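Local coordinates for alpha-1,3-glucanase (Paenibacillus glycanilyticus, PDB 6K0P), which hydrolyses alpha-1,3-glucan, the alpha-1,3-linked polymer of glucose, as a member of glycoside hydrolase family 87, at residues S266-Y277 against V296-V307. The protein carries 1 engineered substitution. Sequence-based numbering, arbitrary orientation. Where two conformers were deposited one is given.
Sequences STIRDLSAWGNY and VTVQNIWVEHFV
Thr267-Trp274 and Thr297-Glu304 of the same chain run parallel, residue beside residue, the directions of their short strand axes within about 6° of each other on both sides of the corner at Asp270 and Asn300. This is the stacking of successive coils in a right-handed parallel beta-helix, the fold of the pectate-lyase-like clan, and it illustrates how in-register coils set equivalent positions side by side, as with Thr267 beside Thr297. At the corner the two side chains meet crosswise: with CG anti to its backbone N (chi1 -171°), Asn300 reaches across and its ND2 donates to Asp270 OD1 at 2.9 Å, from above the carboxylate plane. Asp270 OD2 takes a salt bridge from Arg269 NH1 and a hydrogen bond from Gln179. On the inward face Leu271 CD1 lies 3.9 Å from Ile301 CG2.

On the opposite face, Trp274 lies alongside Glu304, its CZ3 3.4 Å from Glu304 CD, while Trp274 CZ2 comes over one face of the Trp302 indole, the planes inclined at 58°. Trp274 NE1 donates to Ser272 OG, which also bonds Pro239 O. Were Trp274 replaced by an alanine, Ser272 OG would lose its indole donor, and the packing on that face of Trp302 and beside Glu304 would probably be lost, leaving a gap. The Glu304 carboxylate accepts Trp302 NE1 through OE2 at 2.7 Å, in the indole plane, while OE1 is held by Asn327. Gly275 CA sits over the Phe306 ring. Val307, which touches a bound glucose, sets its CG2 over one face of Tyr277, 3.9 Å from the ring centroid.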
loop_
_atom_site.group_PDB
_atom_site.type_symbol
_atom_site.label_atom_id
_atom_site.label_comp_id
_atom_site.label_asym_id
_atom_site.label_seq_id
_atom_site.Cartn_x
_atom_site.Cartn_y
_atom_site.Cartn_z
ATOM N N SER A 266 7.954 -16.433 -17.165
ATOM C CA SER A 266 9.188 -15.947 -16.560
ATOM C C SER A 266 9.052 -15.807 -15.044
ATOM O O SER A 266 7.956 -15.789 -14.481
ATOM C CB SER A 266 9.561 -14.585 -17.151
ATOM O OG SER A 266 9.942 -14.700 -18.517
ATOM N N THR A 267 10.204 -15.687 -14.386
ATOM C CA THR A 267 10.283 -15.476 -12.950
ATOM C C THR A 267 11.285 -14.365 -12.692
ATOM O O THR A 267 12.380 -14.376 -13.259
ATOM C CB THR A 267 10.764 -16.747 -12.244
ATOM O OG1 THR A 267 9.826 -17.810 -12.481
ATOM C CG2 THR A 267 10.896 -16.510 -10.747
ATOM N N ILE A 268 10.905 -13.397 -11.859
ATOM C CA ILE A 268 11.820 -12.370 -11.377
ATOM C C ILE A 268 11.820 -12.465 -9.861
ATOM O O ILE A 268 10.756 -12.355 -9.235
ATOM C CB ILE A 268 11.382 -10.966 -11.825
ATOM C CG1 ILE A 268 11.297 -10.891 -13.353
ATOM C CG2 ILE A 268 12.340 -9.909 -11.286
ATOM C CD1 ILE A 268 10.723 -9.582 -13.880
ATOM N N ARG A 269 12.994 -12.669 -9.261
ATOM C CA ARG A 269 12.998 -12.904 -7.820
ATOM C C ARG A 269 14.271 -12.433 -7.133
ATOM O O ARG A 269 15.347 -12.364 -7.735
ATOM C CB ARG A 269 12.743 -14.377 -7.472
ATOM C CG ARG A 269 13.852 -15.336 -7.924
ATOM C CD ARG A 269 13.492 -16.758 -7.502
ATOM N NE ARG A 269 14.301 -17.811 -8.106
ATOM C CZ ARG A 269 15.327 -18.398 -7.503
ATOM N NH1 ARG A 269 15.686 -18.012 -6.285
ATOM N NH2 ARG A 269 15.995 -19.376 -8.113
ATOM N N ASP A 270 14.119 -12.126 -5.837
ATOM C CA ASP A 270 15.239 -12.005 -4.897
ATOM C C ASP A 270 16.112 -10.783 -5.190
ATOM O O ASP A 270 17.335 -10.872 -5.258
ATOM C CB ASP A 270 16.069 -13.291 -4.831
ATOM C CG ASP A 270 15.236 -14.511 -4.489
ATOM O OD1 ASP A 270 14.164 -14.370 -3.855
ATOM O OD2 ASP A 270 15.662 -15.627 -4.841
ATOM N N LEU A 271 15.475 -9.627 -5.340
ATOM C CA LEU A 271 16.219 -8.415 -5.655
ATOM C C LEU A 271 15.375 -7.211 -5.269
ATOM O O LEU A 271 14.183 -7.331 -4.979
ATOM C CB LEU A 271 16.613 -8.381 -7.143
ATOM C CG LEU A 271 15.511 -8.544 -8.206
ATOM C CD1 LEU A 271 14.704 -7.261 -8.402
ATOM C CD2 LEU A 271 16.120 -9.012 -9.536
ATOM N N SER A 272 15.997 -6.043 -5.306
ATOM C CA SER A 272 15.282 -4.799 -5.083
ATOM C C SER A 272 15.452 -3.872 -6.277
ATOM O O SER A 272 16.393 -4.005 -7.072
ATOM C CB SER A 272 15.717 -4.086 -3.788
ATOM O OG SER A 272 17.094 -3.737 -3.849
ATOM N N ALA A 273 14.502 -2.946 -6.416
ATOM C CA ALA A 273 14.534 -1.952 -7.478
ATOM C C ALA A 273 14.228 -0.593 -6.874
ATOM O O ALA A 273 13.202 -0.419 -6.198
ATOM C CB ALA A 273 13.540 -2.278 -8.592
ATOM N N TRP A 274 15.124 0.352 -7.118
ATOM C CA TRP A 274 15.115 1.678 -6.512
ATOM C C TRP A 274 14.911 2.686 -7.636
ATOM O O TRP A 274 15.856 3.036 -8.349
ATOM C CB TRP A 274 16.424 1.895 -5.746
ATOM C CG TRP A 274 16.478 0.959 -4.575
ATOM C CD1 TRP A 274 17.020 -0.300 -4.548
ATOM C CD2 TRP A 274 15.901 1.179 -3.290
ATOM N NE1 TRP A 274 16.826 -0.870 -3.308
ATOM C CE2 TRP A 274 16.142 0.020 -2.518
ATOM C CE3 TRP A 274 15.204 2.244 -2.713
ATOM C CZ2 TRP A 274 15.706 -0.101 -1.198
ATOM C CZ3 TRP A 274 14.771 2.123 -1.397
ATOM C CH2 TRP A 274 15.030 0.961 -0.656
ATOM N N GLY A 275 13.670 3.127 -7.814
ATOM C CA GLY A 275 13.339 4.035 -8.885
ATOM C C GLY A 275 13.780 5.450 -8.588
ATOM O O GLY A 275 14.297 5.775 -7.520
ATOM N N ASN A 276 13.572 6.321 -9.573
ATOM C CA ASN A 276 13.920 7.727 -9.410
ATOM C C ASN A 276 12.717 8.647 -9.598
ATOM O O ASN A 276 12.885 9.848 -9.844
ATOM C CB ASN A 276 15.083 8.116 -10.325
ATOM C CG ASN A 276 14.723 8.018 -11.792
ATOM O OD1 ASN A 276 13.572 7.756 -12.143
ATOM N ND2 ASN A 276 15.720 8.222 -12.660
ATOM N N TYR A 277 11.502 8.115 -9.480
ATOM C CA TYR A 277 10.329 8.972 -9.527
ATOM C C TYR A 277 10.273 9.818 -8.267
ATOM O O TYR A 277 10.538 9.334 -7.163
ATOM C CB TYR A 277 9.037 8.154 -9.692
ATOM C CG TYR A 277 8.816 7.770 -11.136
ATOM C CD1 TYR A 277 9.424 6.638 -11.668
ATOM C CD2 TYR A 277 8.040 8.562 -11.984
ATOM C CE1 TYR A 277 9.253 6.285 -13.001
ATOM C CE2 TYR A 277 7.871 8.222 -13.328
ATOM C CZ TYR A 277 8.480 7.081 -13.822
ATOM O OH TYR A 277 8.343 6.713 -15.150
ATOM N N VAL A 296 3.534 -15.673 -15.050
ATOM C CA VAL A 296 4.749 -14.997 -14.594
ATOM C C VAL A 296 4.754 -14.972 -13.071
ATOM O O VAL A 296 3.710 -14.775 -12.442
ATOM C CB VAL A 296 4.821 -13.571 -15.182
ATOM C CG1 VAL A 296 5.928 -12.744 -14.520
ATOM C CG2 VAL A 296 5.025 -13.624 -16.704
ATOM N N THR A 297 5.929 -15.181 -12.474
ATOM C CA THR A 297 6.096 -15.142 -11.028
ATOM C C THR A 297 7.032 -13.996 -10.680
ATOM O O THR A 297 8.127 -13.882 -11.248
ATOM C CB THR A 297 6.667 -16.460 -10.510
ATOM O OG1 THR A 297 5.715 -17.503 -10.753
ATOM C CG2 THR A 297 6.942 -16.379 -9.018
ATOM N N VAL A 298 6.592 -13.151 -9.755
ATOM C CA VAL A 298 7.385 -12.050 -9.218
ATOM C C VAL A 298 7.437 -12.287 -7.716
ATOM O O VAL A 298 6.403 -12.221 -7.035
ATOM C CB VAL A 298 6.753 -10.694 -9.543
ATOM C CG1 VAL A 298 7.506 -9.567 -8.853
ATOM C CG2 VAL A 298 6.703 -10.488 -11.057
ATOM N N GLN A 299 8.624 -12.611 -7.200
ATOM C CA GLN A 299 8.711 -13.147 -5.844
ATOM C C GLN A 299 9.869 -12.550 -5.065
ATOM O O GLN A 299 10.997 -12.496 -5.560
ATOM C CB GLN A 299 8.861 -14.671 -5.875
ATOM C CG GLN A 299 8.811 -15.301 -4.490
ATOM C CD GLN A 299 8.448 -16.775 -4.533
ATOM O OE1 GLN A 299 7.834 -17.249 -5.490
ATOM N NE2 GLN A 299 8.822 -17.506 -3.488
ATOM N N ASN A 300 9.598 -12.140 -3.822
ATOM C CA ASN A 300 10.653 -11.639 -2.930
ATOM C C ASN A 300 11.433 -10.489 -3.569
ATOM O O ASN A 300 12.669 -10.447 -3.537
ATOM C CB ASN A 300 11.585 -12.770 -2.483
ATOM C CG ASN A 300 12.564 -12.343 -1.389
ATOM O OD1 ASN A 300 12.235 -11.528 -0.507
ATOM N ND2 ASN A 300 13.779 -12.892 -1.443
ATOM N N ILE A 301 10.713 -9.559 -4.186
ATOM C CA ILE A 301 11.328 -8.320 -4.640
ATOM C C ILE A 301 10.818 -7.157 -3.797
ATOM O O ILE A 301 9.718 -7.191 -3.230
ATOM C CB ILE A 301 11.236 -8.046 -6.157
ATOM C CG1 ILE A 301 9.841 -7.604 -6.563
ATOM C CG2 ILE A 301 11.694 -9.278 -6.972
ATOM C CD1 ILE A 301 9.826 -7.006 -7.967
ATOM N N TRP A 302 11.660 -6.132 -3.688
ATOM C CA TRP A 302 11.403 -4.937 -2.891
ATOM C C TRP A 302 11.556 -3.758 -3.842
ATOM O O TRP A 302 12.626 -3.567 -4.425
ATOM C CB TRP A 302 12.430 -4.906 -1.754
ATOM C CG TRP A 302 12.553 -3.662 -0.899
ATOM C CD1 TRP A 302 11.852 -2.486 -0.991
ATOM C CD2 TRP A 302 13.461 -3.505 0.193
ATOM N NE1 TRP A 302 12.283 -1.605 -0.016
ATOM C CE2 TRP A 302 13.278 -2.209 0.714
ATOM C CE3 TRP A 302 14.423 -4.339 0.776
ATOM C CZ2 TRP A 302 14.021 -1.728 1.792
ATOM C CZ3 TRP A 302 15.163 -3.857 1.845
ATOM C CH2 TRP A 302 14.956 -2.564 2.342
ATOM N N VAL A 303 10.470 -3.015 -4.064
ATOM C CA VAL A 303 10.427 -1.959 -5.071
ATOM C C VAL A 303 9.979 -0.661 -4.411
ATOM O O VAL A 303 9.023 -0.660 -3.625
ATOM C CB VAL A 303 9.467 -2.356 -6.214
ATOM C CG1 VAL A 303 9.374 -1.280 -7.261
ATOM C CG2 VAL A 303 9.914 -3.667 -6.839
ATOM N N GLU A 304 10.662 0.436 -4.741
ATOM C CA GLU A 304 10.339 1.766 -4.236
ATOM C C GLU A 304 10.498 2.813 -5.324
ATOM O O GLU A 304 11.303 2.659 -6.247
ATOM C CB GLU A 304 11.237 2.198 -3.067
ATOM C CG GLU A 304 11.221 1.207 -1.917
ATOM C CD GLU A 304 11.497 1.830 -0.555
ATOM O OE1 GLU A 304 11.473 3.081 -0.411
ATOM O OE2 GLU A 304 11.712 1.050 0.402
ATOM N N HIS A 305 9.728 3.895 -5.198
ATOM C CA HIS A 305 9.955 5.104 -5.999
ATOM C C HIS A 305 9.725 4.863 -7.485
ATOM O O HIS A 305 10.409 5.445 -8.335
ATOM C CB HIS A 305 11.315 5.746 -5.702
ATOM C CG HIS A 305 11.540 5.978 -4.244
ATOM N ND1 HIS A 305 12.758 5.772 -3.631
ATOM C CD2 HIS A 305 10.689 6.382 -3.273
ATOM C CE1 HIS A 305 12.645 6.039 -2.340
ATOM N NE2 HIS A 305 11.400 6.411 -2.097
ATOM N N PHE A 306 8.760 3.996 -7.782
ATOM C CA PHE A 306 8.102 3.902 -9.075
ATOM C C PHE A 306 6.681 4.419 -8.925
ATOM O O PHE A 306 6.210 4.697 -7.817
ATOM C CB PHE A 306 8.115 2.452 -9.590
ATOM C CG PHE A 306 9.484 1.990 -10.010
ATOM C CD1 PHE A 306 10.365 1.444 -9.081
ATOM C CD2 PHE A 306 9.909 2.145 -11.322
ATOM C CE1 PHE A 306 11.638 1.038 -9.462
ATOM C CE2 PHE A 306 11.179 1.740 -11.707
ATOM C CZ PHE A 306 12.046 1.190 -10.778
ATOM N N VAL A 307 5.995 4.564 -10.059
ATOM C CA VAL A 307 4.574 4.887 -10.000
ATOM C C VAL A 307 3.789 3.687 -9.479
ATOM O O VAL A 307 2.987 3.809 -8.544
ATOM C CB VAL A 307 4.072 5.403 -11.361
ATOM C CG1 VAL A 307 2.579 5.750 -11.282
ATOM C CG2 VAL A 307 4.868 6.644 -11.765
HETATM O O HOH W 1 6.617 -18.308 -13.404
HETATM O O HOH W 2 14.960 4.944 -4.973
#